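Local coordinates for protein serine-threonine phosphatase 2C (PDB 2I44) that probably removes phosphate from phosphoserine and phosphothreonine residues of proteins as a metal-dependent phosphatase of the PP2C family, and binds calcium ions, at residues A[64-69]-A[131-136]; A[123-128]-A[234-239]; A[275-280]-A[293-298]. One frame throughout, in Å; residues are numbered along the deposited sequence.

Contact 1 (A[64-69]-A[131-136])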
ATOM      1  N   GLY A  64     -14.722  -7.453  -5.337  1.00 19.86           N
ATOM      2  CA  GLY A  64     -15.225  -6.237  -5.947  1.00 20.71           C
ATOM      3  C   GLY A  64     -14.184  -5.143  -5.796  1.00 20.34           C
ATOM      4  O   GLY A  64     -13.235  -5.292  -5.025  1.00 21.91           O
ATOM      5  N   ASP A  65     -14.350  -4.045  -6.525  1.00 19.15           N
ATOM      6  CA  ASP A  65     -13.399  -2.943  -6.448  1.00 21.62           C
ATOM      7  C   ASP A  65     -13.866  -1.816  -5.524  1.00 21.32           C
ATOM      8  O   ASP A  65     -13.225  -0.772  -5.438  1.00 23.29           O
ATOM      9  CB  ASP A  65     -13.132  -2.368  -7.848  1.00 21.84           C
ATOM     10  CG  ASP A  65     -14.403  -1.877  -8.544  1.00 25.04           C
ATOM     11  OD1 ASP A  65     -15.390  -1.546  -7.852  1.00 21.88           O
ATOM     12  OD2 ASP A  65     -14.410  -1.811  -9.795  1.00 27.12           O
ATOM     13  N   PHE A  66     -14.973  -2.028  -4.823  1.00 18.50           N
ATOM     14  CA  PHE A  66     -15.508  -0.987  -3.956  1.00 19.02           C
ATOM     15  C   PHE A  66     -14.528  -0.385  -2.948  1.00 17.51           C
ATOM     16  O   PHE A  66     -14.380   0.833  -2.874  1.00 18.36           O
ATOM     17  CB  PHE A  66     -16.743  -1.494  -3.206  1.00 17.50           C
ATOM     18  CG  PHE A  66     -17.411  -0.437  -2.376  1.00 18.70           C
ATOM     19  CD1 PHE A  66     -18.313   0.454  -2.950  1.00 20.59           C
ATOM     20  CD2 PHE A  66     -17.115  -0.310  -1.025  1.00 17.71           C
ATOM     21  CE1 PHE A  66     -18.911   1.458  -2.183  1.00 20.73           C
ATOM     22  CE2 PHE A  66     -17.706   0.690  -0.251  1.00 20.00           C
ATOM     23  CZ  PHE A  66     -18.606   1.575  -0.834  1.00 20.60           C
ATOM     24  N   ALA A  67     -13.870  -1.225  -2.161  1.00 17.32           N
ATOM     25  CA  ALA A  67     -12.938  -0.721  -1.160  1.00 16.79           C
ATOM     26  C   ALA A  67     -11.747   0.027  -1.753  1.00 15.32           C
ATOM     27  O   ALA A  67     -11.422   1.127  -1.298  1.00 15.75           O
ATOM     28  CB  ALA A  67     -12.455  -1.858  -0.262  1.00 16.70           C
ATOM     29  N   SER A  68     -11.087  -0.553  -2.756  1.00 14.94           N
ATOM     30  CA  SER A  68      -9.930   0.117  -3.358  1.00 14.28           C
ATOM     31  C   SER A  68     -10.336   1.379  -4.132  1.00 15.64           C
ATOM     32  O   SER A  68      -9.646   2.398  -4.080  1.00 13.34           O
ATOM     33  CB  SER A  68      -9.166  -0.844  -4.280  1.00 14.81           C
ATOM     34  OG  SER A  68      -9.984  -1.321  -5.339  1.00 15.59           O
ATOM     35  N   GLU A  69     -11.460   1.316  -4.838  1.00 16.21           N
ATOM     36  CA  GLU A  69     -11.926   2.460  -5.618  1.00 19.99           C
ATOM     37  C   GLU A  69     -12.195   3.694  -4.755  1.00 20.28           C
ATOM     38  O   GLU A  69     -11.896   4.824  -5.154  1.00 20.12           O
ATOM     39  CB  GLU A  69     -13.190   2.078  -6.395  1.00 22.96           C
ATOM     40  CG  GLU A  69     -13.920   3.235  -7.069  1.00 23.68           C
ATOM     41  CD  GLU A  69     -13.070   4.013  -8.067  1.00 25.68           C
ATOM     42  OE1 GLU A  69     -11.973   3.544  -8.452  1.00 24.09           O
ATOM     43  OE2 GLU A  69     -13.518   5.104  -8.479  1.00 27.62           O
ATOM     44  N   LEU A 131     -23.935   1.215   1.645  1.00 30.62           N
ATOM     45  CA  LEU A 131     -24.182   0.525   0.385  1.00 28.33           C
ATOM     46  C   LEU A 131     -24.183  -1.002   0.466  1.00 27.47           C
ATOM     47  O   LEU A 131     -24.111  -1.683  -0.557  1.00 27.29           O
ATOM     48  CB  LEU A 131     -23.158   1.002  -0.651  1.00 29.17           C
ATOM     49  CG  LEU A 131     -22.957   2.525  -0.656  1.00 32.04           C
ATOM     50  CD1 LEU A 131     -21.942   2.904  -1.728  1.00 33.01           C
ATOM     51  CD2 LEU A 131     -24.282   3.234  -0.906  1.00 31.20           C
ATOM     52  N   ASN A 132     -24.271  -1.536   1.680  1.00 26.95           N
ATOM     53  CA  ASN A 132     -24.299  -2.986   1.890  1.00 26.69           C
ATOM     54  C   ASN A 132     -23.152  -3.782   1.266  1.00 24.35           C
ATOM     55  O   ASN A 132     -23.378  -4.819   0.648  1.00 23.52           O
ATOM     56  CB  ASN A 132     -25.629  -3.571   1.394  1.00 29.68           C
ATOM     57  CG  ASN A 132     -26.830  -2.940   2.069  1.00 33.90           C
ATOM     58  OD1 ASN A 132     -27.516  -2.097   1.484  1.00 37.21           O
ATOM     59  ND2 ASN A 132     -27.087  -3.337   3.312  1.00 34.08           N
ATOM     60  N   LYS A 133     -21.928  -3.295   1.429  1.00 22.98           N
ATOM     61  CA  LYS A 133     -20.742  -3.980   0.911  1.00 21.97           C
ATOM     62  C   LYS A 133     -20.156  -4.751   2.101  1.00 21.30           C
ATOM     63  O   LYS A 133     -19.319  -4.228   2.834  1.00 19.66           O
ATOM     64  CB  LYS A 133     -19.731  -2.947   0.399  1.00 24.82           C
ATOM     65  CG  LYS A 133     -20.267  -2.046  -0.701  1.00 26.97           C
ATOM     66  CD  LYS A 133     -20.576  -2.856  -1.947  1.00 31.37           C
ATOM     67  CE  LYS A 133     -21.179  -1.992  -3.035  1.00 33.36           C
ATOM     68  NZ  LYS A 133     -21.357  -2.789  -4.276  1.00 33.76           N
ATOM     69  N   ASP A 134     -20.597  -5.991   2.288  1.00 20.25           N
ATOM     70  CA  ASP A 134     -20.158  -6.795   3.427  1.00 20.61           C
ATOM     71  C   ASP A 134     -18.703  -7.221   3.506  1.00 18.71           C
ATOM     72  O   ASP A 134     -18.137  -7.258   4.595  1.00 18.72           O
ATOM     73  CB  ASP A 134     -21.025  -8.047   3.558  1.00 23.75           C
ATOM     74  CG  ASP A 134     -22.473  -7.725   3.862  1.00 26.24           C
ATOM     75  OD1 ASP A 134     -22.760  -6.595   4.321  1.00 27.64           O
ATOM     76  OD2 ASP A 134     -23.323  -8.611   3.653  1.00 31.15           O
ATOM     77  N   TYR A 135     -18.092  -7.545   2.372  1.00 17.80           N
ATOM     78  CA  TYR A 135     -16.715  -8.007   2.404  1.00 17.60           C
ATOM     79  C   TYR A 135     -15.725  -7.250   1.534  1.00 18.39           C
ATOM     80  O   TYR A 135     -14.536  -7.564   1.540  1.00 16.89           O
ATOM     81  CB  TYR A 135     -16.684  -9.501   2.065  1.00 19.00           C
ATOM     82  CG  TYR A 135     -17.389 -10.364   3.092  1.00 20.53           C
ATOM     83  CD1 TYR A 135     -16.749 -10.733   4.277  1.00 20.06           C
ATOM     84  CD2 TYR A 135     -18.708 -10.779   2.896  1.00 19.56           C
ATOM     85  CE1 TYR A 135     -17.403 -11.498   5.248  1.00 20.33           C
ATOM     86  CE2 TYR A 135     -19.377 -11.543   3.861  1.00 20.67           C
ATOM     87  CZ  TYR A 135     -18.718 -11.899   5.034  1.00 21.20           C
ATOM     88  OH  TYR A 135     -19.365 -12.651   5.987  1.00 19.56           O
ATOM     89  N   ALA A 136     -16.199  -6.265   0.783  1.00 17.17           N
ATOM     90  CA  ALA A 136     -15.297  -5.491  -0.064  1.00 17.03           C
ATOM     91  C   ALA A 136     -14.134  -5.012   0.803  1.00 14.46           C
ATOM     92  O   ALA A 136     -14.338  -4.328   1.810  1.00 14.33           O
ATOM     93  CB  ALA A 136     -16.029  -4.297  -0.684  1.00 17.44           C
TER
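F66 projects from the first turn of helix 66-80 onto the loop that leads from helix 98-130 into strand 137-146, on one helical layer of the PP2C alpha-beta sandwich. The contact is carried by carbon atoms. Its aromatic component is a CH-pi contact: K133 CG lies 3.6 Å from the centroid of the F66 ring and 10° off the ring normal, so the methylene sits over the centre of one face. The bend of the lysine chain at chi2 (-65°) places CD near the same face, and CE comes to 3.8 Å from F66 CD1. A second element is aliphatic. L131, the first residue beyond the helix, brings its CD1 methyl to 3.4 Å from F66 CE1 and also touches CZ, the two side chains crossing at about a right angle. The ring reaches these partners because its CG is anti to the backbone N (chi1 -175°). M127 and C128 of helix 98-130 also touch F66.

Closer to the backbone, small side chains let the segments approach, with the CA atoms of A67 and A136 5.4 Å apart. A67, whose side chain lies about 6 Å from that of the calcium-binding G61, packs its buried methyl on the A136 carbonyl group, whereas A136 CB rests 3.8 Å from F66 CB.

Contact 2 (A[123-128]-A[234-239])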
ATOM      1  N   GLU A 123     -14.315   5.801   7.838  1.00 18.56           N
ATOM      2  CA  GLU A 123     -15.161   6.416   6.829  1.00 20.57           C
ATOM      3  C   GLU A 123     -15.541   5.411   5.742  1.00 19.47           C
ATOM      4  O   GLU A 123     -16.687   5.373   5.288  1.00 16.22           O
ATOM      5  CB  GLU A 123     -14.453   7.613   6.198  1.00 22.59           C
ATOM      6  CG  GLU A 123     -15.397   8.522   5.429  1.00 28.76           C
ATOM      7  CD  GLU A 123     -14.664   9.581   4.636  1.00 30.66           C
ATOM      8  OE1 GLU A 123     -13.546   9.963   5.050  1.00 32.09           O
ATOM      9  OE2 GLU A 123     -15.210  10.038   3.609  1.00 31.02           O
ATOM     10  N   LEU A 124     -14.577   4.598   5.326  1.00 18.21           N
ATOM     11  CA  LEU A 124     -14.839   3.590   4.304  1.00 18.95           C
ATOM     12  C   LEU A 124     -15.878   2.571   4.801  1.00 18.27           C
ATOM     13  O   LEU A 124     -16.845   2.263   4.101  1.00 17.76           O
ATOM     14  CB  LEU A 124     -13.543   2.864   3.923  1.00 18.76           C
ATOM     15  CG  LEU A 124     -13.677   1.764   2.865  1.00 21.66           C
ATOM     16  CD1 LEU A 124     -14.159   2.373   1.554  1.00 19.81           C
ATOM     17  CD2 LEU A 124     -12.338   1.064   2.663  1.00 19.66           C
ATOM     18  N   VAL A 125     -15.670   2.057   6.010  1.00 16.44           N
ATOM     19  CA  VAL A 125     -16.572   1.068   6.592  1.00 18.91           C
ATOM     20  C   VAL A 125     -18.005   1.587   6.721  1.00 20.83           C
ATOM     21  O   VAL A 125     -18.962   0.831   6.544  1.00 19.84           O
ATOM     22  CB  VAL A 125     -16.059   0.586   7.981  1.00 20.95           C
ATOM     23  CG1 VAL A 125     -17.097  -0.308   8.645  1.00 17.27           C
ATOM     24  CG2 VAL A 125     -14.742  -0.196   7.809  1.00 20.35           C
ATOM     25  N   LYS A 126     -18.157   2.868   7.040  1.00 22.65           N
ATOM     26  CA  LYS A 126     -19.490   3.454   7.145  1.00 25.19           C
ATOM     27  C   LYS A 126     -20.122   3.475   5.758  1.00 24.67           C
ATOM     28  O   LYS A 126     -21.335   3.336   5.614  1.00 25.15           O
ATOM     29  CB  LYS A 126     -19.413   4.879   7.703  1.00 27.41           C
ATOM     30  CG  LYS A 126     -19.016   4.941   9.167  1.00 31.86           C
ATOM     31  CD  LYS A 126     -18.837   6.378   9.621  1.00 35.41           C
ATOM     32  CE  LYS A 126     -18.197   6.442  10.996  1.00 37.21           C
ATOM     33  NZ  LYS A 126     -17.872   7.851  11.363  1.00 41.71           N
HETATM   34  N   MSE A 127     -19.294   3.659   4.733  1.00 25.19           N
HETATM   35  CA  MSE A 127     -19.802   3.664   3.370  1.00 27.10           C
HETATM   36  C   MSE A 127     -20.236   2.247   3.021  1.00 27.77           C
HETATM   37  O   MSE A 127     -21.270   2.038   2.378  1.00 27.79           O
HETATM   38  CB  MSE A 127     -18.728   4.115   2.386  1.00 28.22           C
HETATM   39  CG  MSE A 127     -18.328   5.575   2.508  1.00 31.76           C
HETATM   40 SE   MSE A 127     -16.990   6.038   1.176  1.00 39.57          SE
HETATM   41  CE  MSE A 127     -18.126   5.989  -0.404  1.00 33.84           C
ATOM     42  N   CYS A 128     -19.439   1.272   3.451  1.00 26.39           N
ATOM     43  CA  CYS A 128     -19.747  -0.128   3.189  1.00 26.72           C
ATOM     44  C   CYS A 128     -21.059  -0.511   3.866  1.00 28.45           C
ATOM     45  O   CYS A 128     -21.812  -1.341   3.353  1.00 28.99           O
ATOM     46  CB  CYS A 128     -18.622  -1.029   3.696  1.00 25.44           C
ATOM     47  SG  CYS A 128     -17.061  -0.815   2.814  1.00 23.29           S
ATOM     48  N   GLY A 234     -11.690  -1.771   4.777  1.00 15.15           N
ATOM     49  CA  GLY A 234     -12.922  -2.453   4.429  1.00 13.15           C
ATOM     50  C   GLY A 234     -13.141  -3.757   5.172  1.00 12.66           C
ATOM     51  O   GLY A 234     -12.839  -3.853   6.357  1.00 13.03           O
ATOM     52  N   GLY A 235     -13.671  -4.763   4.485  1.00 11.47           N
ATOM     53  CA  GLY A 235     -13.931  -6.028   5.141  1.00 12.38           C
ATOM     54  C   GLY A 235     -14.897  -5.819   6.301  1.00 13.87           C
ATOM     55  O   GLY A 235     -14.703  -6.360   7.392  1.00 14.19           O
ATOM     56  N   LYS A 236     -15.950  -5.041   6.060  1.00 13.64           N
ATOM     57  CA  LYS A 236     -16.942  -4.746   7.098  1.00 16.27           C
ATOM     58  C   LYS A 236     -17.296  -5.936   7.988  1.00 15.31           C
ATOM     59  O   LYS A 236     -17.162  -5.867   9.208  1.00 15.41           O
ATOM     60  CB  LYS A 236     -18.229  -4.185   6.475  1.00 14.33           C
ATOM     61  CG  LYS A 236     -19.322  -3.847   7.500  1.00 17.90           C
ATOM     62  CD  LYS A 236     -20.495  -3.094   6.861  1.00 14.94           C
ATOM     63  CE  LYS A 236     -21.315  -3.961   5.915  1.00 14.30           C
ATOM     64  NZ  LYS A 236     -22.121  -4.987   6.629  1.00 15.20           N
ATOM     65  N   ASP A 237     -17.729  -7.032   7.381  1.00 16.63           N
ATOM     66  CA  ASP A 237     -18.125  -8.204   8.156  1.00 18.03           C
ATOM     67  C   ASP A 237     -17.001  -9.106   8.668  1.00 17.80           C
ATOM     68  O   ASP A 237     -17.229 -10.272   8.995  1.00 18.80           O
ATOM     69  CB  ASP A 237     -19.159  -9.010   7.364  1.00 19.15           C
ATOM     70  CG  ASP A 237     -20.493  -8.272   7.241  1.00 22.00           C
ATOM     71  OD1 ASP A 237     -20.542  -7.078   7.608  1.00 21.30           O
ATOM     72  OD2 ASP A 237     -21.485  -8.879   6.781  1.00 24.40           O
ATOM     73  N   LEU A 238     -15.793  -8.557   8.746  1.00 18.22           N
ATOM     74  CA  LEU A 238     -14.641  -9.287   9.274  1.00 18.87           C
ATOM     75  C   LEU A 238     -13.921  -8.408  10.296  1.00 19.77           C
ATOM     76  O   LEU A 238     -13.125  -8.891  11.108  1.00 21.61           O
ATOM     77  CB  LEU A 238     -13.668  -9.671   8.153  1.00 19.64           C
ATOM     78  CG  LEU A 238     -14.093 -10.760   7.163  1.00 16.46           C
ATOM     79  CD1 LEU A 238     -13.016 -10.932   6.106  1.00 14.82           C
ATOM     80  CD2 LEU A 238     -14.356 -12.072   7.904  1.00 14.51           C
ATOM     81  N   LYS A 239     -14.218  -7.112  10.265  1.00 18.93           N
ATOM     82  CA  LYS A 239     -13.585  -6.157  11.170  1.00 21.12           C
ATOM     83  C   LYS A 239     -13.868  -6.450  12.647  1.00 21.55           C
ATOM     84  O   LYS A 239     -13.163  -5.950  13.530  1.00 22.52           O
ATOM     85  CB  LYS A 239     -14.021  -4.722  10.812  1.00 20.23           C
ATOM     86  CG  LYS A 239     -12.861  -3.773  10.419  1.00 22.87           C
ATOM     87  CD  LYS A 239     -11.896  -4.417   9.427  1.00 25.42           C
ATOM     88  CE  LYS A 239     -10.724  -3.507   9.036  1.00 19.79           C
ATOM     89  NZ  LYS A 239     -11.034  -2.567   7.907  1.00 19.19           N
TER
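Helix 98-130 of the PP2C fold packs its last turns on the end of strand 233-234 and the turn that follows it, with side-chain carbons of L124 and K236 lying against backbone atoms of the other segment. L124 CD2 approaches G234 N at 3.6 Å; the backbone angles of G234 by themselves favour glycine. K236 runs past the helix with its aliphatic part, CE lying 3.7 Å from C128 O and CD 4.2 Å from C128 CB. The chain bends at chi3 (69°) and chi4 (71°), and NZ ends 2.8 Å from D237 OD1 in a salt bridge. That oxygen is met on the syn side, 24° out of the carboxylate plane, and D134 provides a second acidic partner for the same ammonium group.

V125 CG1 also lies near K236 CG, while V125 CG2 is 4.4 Å from K239 NZ. K239 folds back within its own segment, where NZ donates to G234 O over 2.7 Å. D121, one turn earlier on the helix, forms a salt bridge with K239 and accepts a hydrogen bond from G234 N. The C-terminal part of helix 98-130 thus lies against the connection between strands 233-234 and 248-253, both in one sheet of the PP2C alpha-beta sandwich.

Contact 3 (A[275-280]-A[293-298])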
ATOM      1  N   ALA A 275      14.955  -7.446  -5.282  1.00 14.06           N
ATOM      2  CA  ALA A 275      16.132  -7.181  -6.109  1.00 16.28           C
ATOM      3  C   ALA A 275      15.798  -7.221  -7.603  1.00 17.16           C
ATOM      4  O   ALA A 275      16.272  -6.385  -8.370  1.00 17.53           O
ATOM      5  CB  ALA A 275      17.242  -8.185  -5.786  1.00 15.14           C
ATOM      6  N   GLN A 276      14.978  -8.183  -8.019  1.00 16.95           N
ATOM      7  CA  GLN A 276      14.603  -8.277  -9.430  1.00 16.88           C
ATOM      8  C   GLN A 276      13.823  -7.049  -9.883  1.00 18.61           C
ATOM      9  O   GLN A 276      14.040  -6.530 -10.981  1.00 18.91           O
ATOM     10  CB  GLN A 276      13.760  -9.529  -9.686  1.00 15.24           C
ATOM     11  CG  GLN A 276      14.527 -10.839  -9.564  1.00 14.21           C
ATOM     12  CD  GLN A 276      13.637 -12.043  -9.801  1.00 12.33           C
ATOM     13  OE1 GLN A 276      12.636 -12.223  -9.120  1.00 11.26           O
ATOM     14  NE2 GLN A 276      13.999 -12.873 -10.773  1.00 11.92           N
ATOM     15  N   ALA A 277      12.909  -6.583  -9.041  1.00 18.12           N
ATOM     16  CA  ALA A 277      12.112  -5.416  -9.393  1.00 19.89           C
ATOM     17  C   ALA A 277      12.990  -4.172  -9.509  1.00 19.73           C
ATOM     18  O   ALA A 277      12.892  -3.422 -10.476  1.00 21.87           O
ATOM     19  CB  ALA A 277      11.016  -5.193  -8.351  1.00 19.03           C
ATOM     20  N   VAL A 278      13.855  -3.958  -8.530  1.00 19.23           N
ATOM     21  CA  VAL A 278      14.724  -2.793  -8.555  1.00 21.22           C
ATOM     22  C   VAL A 278      15.617  -2.803  -9.796  1.00 22.40           C
ATOM     23  O   VAL A 278      15.759  -1.786 -10.475  1.00 22.83           O
ATOM     24  CB  VAL A 278      15.597  -2.732  -7.292  1.00 20.39           C
ATOM     25  CG1 VAL A 278      16.637  -1.638  -7.428  1.00 21.58           C
ATOM     26  CG2 VAL A 278      14.718  -2.472  -6.081  1.00 21.05           C
ATOM     27  N   GLU A 279      16.206  -3.956 -10.092  1.00 23.50           N
ATOM     28  CA  GLU A 279      17.073  -4.095 -11.256  1.00 24.19           C
ATOM     29  C   GLU A 279      16.328  -3.724 -12.538  1.00 23.30           C
ATOM     30  O   GLU A 279      16.815  -2.913 -13.328  1.00 20.31           O
ATOM     31  CB  GLU A 279      17.593  -5.528 -11.363  1.00 27.87           C
ATOM     32  CG  GLU A 279      18.326  -5.813 -12.666  1.00 35.69           C
ATOM     33  CD  GLU A 279      19.006  -7.170 -12.674  1.00 39.40           C
ATOM     34  OE1 GLU A 279      20.076  -7.303 -12.044  1.00 41.61           O
ATOM     35  OE2 GLU A 279      18.465  -8.104 -13.302  1.00 42.34           O
ATOM     36  N   ILE A 280      15.150  -4.319 -12.736  1.00 21.40           N
ATOM     37  CA  ILE A 280      14.338  -4.045 -13.915  1.00 21.50           C
ATOM     38  C   ILE A 280      14.002  -2.559 -14.002  1.00 22.14           C
ATOM     39  O   ILE A 280      14.113  -1.950 -15.066  1.00 21.42           O
ATOM     40  CB  ILE A 280      13.025  -4.857 -13.888  1.00 22.79           C
ATOM     41  CG1 ILE A 280      13.335  -6.354 -13.988  1.00 24.65           C
ATOM     42  CG2 ILE A 280      12.112  -4.433 -15.041  1.00 21.33           C
ATOM     43  CD1 ILE A 280      12.113  -7.237 -13.883  1.00 24.48           C
ATOM     44  N   GLN A 293       6.118   0.537 -16.342  1.00 22.92           N
ATOM     45  CA  GLN A 293       5.578  -0.294 -17.403  1.00 24.79           C
ATOM     46  C   GLN A 293       6.484  -1.500 -17.590  1.00 24.17           C
ATOM     47  O   GLN A 293       6.016  -2.610 -17.850  1.00 23.92           O
ATOM     48  CB  GLN A 293       5.480   0.494 -18.707  1.00 26.71           C
ATOM     49  CG  GLN A 293       4.870  -0.294 -19.852  1.00 30.29           C
ATOM     50  CD  GLN A 293       4.949   0.457 -21.161  1.00 33.32           C
ATOM     51  OE1 GLN A 293       6.030   0.856 -21.590  1.00 36.56           O
ATOM     52  NE2 GLN A 293       3.808   0.655 -21.802  1.00 33.48           N
ATOM     53  N   ALA A 294       7.786  -1.279 -17.451  1.00 24.24           N
ATOM     54  CA  ALA A 294       8.747  -2.362 -17.601  1.00 24.27           C
ATOM     55  C   ALA A 294       8.446  -3.443 -16.562  1.00 23.23           C
ATOM     56  O   ALA A 294       8.425  -4.629 -16.882  1.00 21.81           O
ATOM     57  CB  ALA A 294      10.168  -1.837 -17.429  1.00 24.36           C
ATOM     58  N   LEU A 295       8.200  -3.027 -15.323  1.00 21.87           N
ATOM     59  CA  LEU A 295       7.892  -3.972 -14.252  1.00 21.00           C
ATOM     60  C   LEU A 295       6.635  -4.783 -14.548  1.00 21.10           C
ATOM     61  O   LEU A 295       6.596  -5.985 -14.301  1.00 19.88           O
ATOM     62  CB  LEU A 295       7.718  -3.232 -12.921  1.00 21.18           C
ATOM     63  CG  LEU A 295       8.995  -2.758 -12.230  1.00 20.62           C
ATOM     64  CD1 LEU A 295       8.658  -1.887 -11.034  1.00 21.56           C
ATOM     65  CD2 LEU A 295       9.804  -3.967 -11.802  1.00 20.93           C
ATOM     66  N   VAL A 296       5.604  -4.128 -15.074  1.00 20.90           N
ATOM     67  CA  VAL A 296       4.364  -4.832 -15.373  1.00 21.32           C
ATOM     68  C   VAL A 296       4.491  -5.759 -16.587  1.00 22.13           C
ATOM     69  O   VAL A 296       4.106  -6.929 -16.521  1.00 19.73           O
ATOM     70  CB  VAL A 296       3.189  -3.841 -15.604  1.00 21.26           C
ATOM     71  CG1 VAL A 296       1.942  -4.594 -16.067  1.00 17.34           C
ATOM     72  CG2 VAL A 296       2.894  -3.073 -14.315  1.00 19.09           C
ATOM     73  N   GLU A 297       5.042  -5.250 -17.683  1.00 22.94           N
ATOM     74  CA  GLU A 297       5.177  -6.067 -18.889  1.00 25.09           C
ATOM     75  C   GLU A 297       6.110  -7.267 -18.688  1.00 25.05           C
ATOM     76  O   GLU A 297       5.834  -8.354 -19.192  1.00 23.63           O
ATOM     77  CB  GLU A 297       5.634  -5.196 -20.066  1.00 25.04           C
ATOM     78  CG  GLU A 297       4.724  -3.984 -20.276  1.00 29.41           C
ATOM     79  CD  GLU A 297       4.893  -3.319 -21.632  1.00 31.47           C
ATOM     80  OE1 GLU A 297       6.048  -3.150 -22.075  1.00 33.13           O
ATOM     81  OE2 GLU A 297       3.865  -2.952 -22.249  1.00 32.74           O
HETATM   82  N   MSE A 298       7.196  -7.066 -17.941  1.00 26.51           N
HETATM   83  CA  MSE A 298       8.152  -8.136 -17.654  1.00 28.86           C
HETATM   84  C   MSE A 298       7.464  -9.240 -16.850  1.00 27.93           C
HETATM   85  O   MSE A 298       7.686 -10.426 -17.090  1.00 27.44           O
HETATM   86  CB  MSE A 298       9.331  -7.597 -16.837  1.00 35.27           C
HETATM   87  CG  MSE A 298      10.260  -6.641 -17.571  1.00 43.61           C
HETATM   88 SE   MSE A 298      11.494  -7.540 -18.722  1.00 61.63          SE
HETATM   89  CE  MSE A 298      13.001  -7.645 -17.527  1.00 52.18           C
TER
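Helix-to-helix packing through aliphatic side chains joins helix 274-286 to helix 291-305, two successive helices that cover one sheet of the fold. The axes of the two short segments come within 9.6 Å of each other, with an angle of 125° between their directions, so the helices cross steeply, with their directions partly opposed. I280 is the central residue. Its CG1 is anti to the carbonyl carbon (chi1 -65°) and its CG2 anti to the backbone N, which spreads the two branches over different partners: CG2 meets A294 CB at 4.0 Å, and CD1 reaches M298 CE at 3.8 Å. The side chains of I280 and M298, the latter a selenomethionine, meet tip to tip.

In the PP2C sandwich these helices lie on the sheet that contains strands 258-264 and 313-320, far from the calcium sites. A277 touches I262, and L295 packs on I262, A315 and T317, so the interhelical contact continues directly into the sheet below.

L295 fills the sheet-facing part of the interface. Its CD2 methyl reaches A277 O at 3.4 Å and sits 3.9 Å from both A277 CB and I280 CB, with the I280 and L295 side chains crossing at a slant. Toward the outer side, M298 is exposed; the details of its chain are doubtful, but as modelled CE touches CG1 as well as CD1 of I280.

How the contacts relate
Contacts 1 and 2 form one continuous patch, their centres about 8 Å apart, whereas contact 3 lies about 30 and 34 Å from them, centre to centre, on the other sheet. Contact 2 uses helix 98-130, and contact 1 uses the chain that leaves it: K133 N lies 2.7 Å from C128 O and G235 N 2.8 Å from A136 O, both probable hydrogen bonds, and F66 CE2 packs on C128 SG. Both are partly buried, and their lysines lend aliphatic stems to the packing, with K236 and K239 salt-bridged in contact 2. Contact 3 is more buried, and its interacting side chains are aliphatic or, for M298, a selenoether, apart from a methyl touching a carbonyl oxygen.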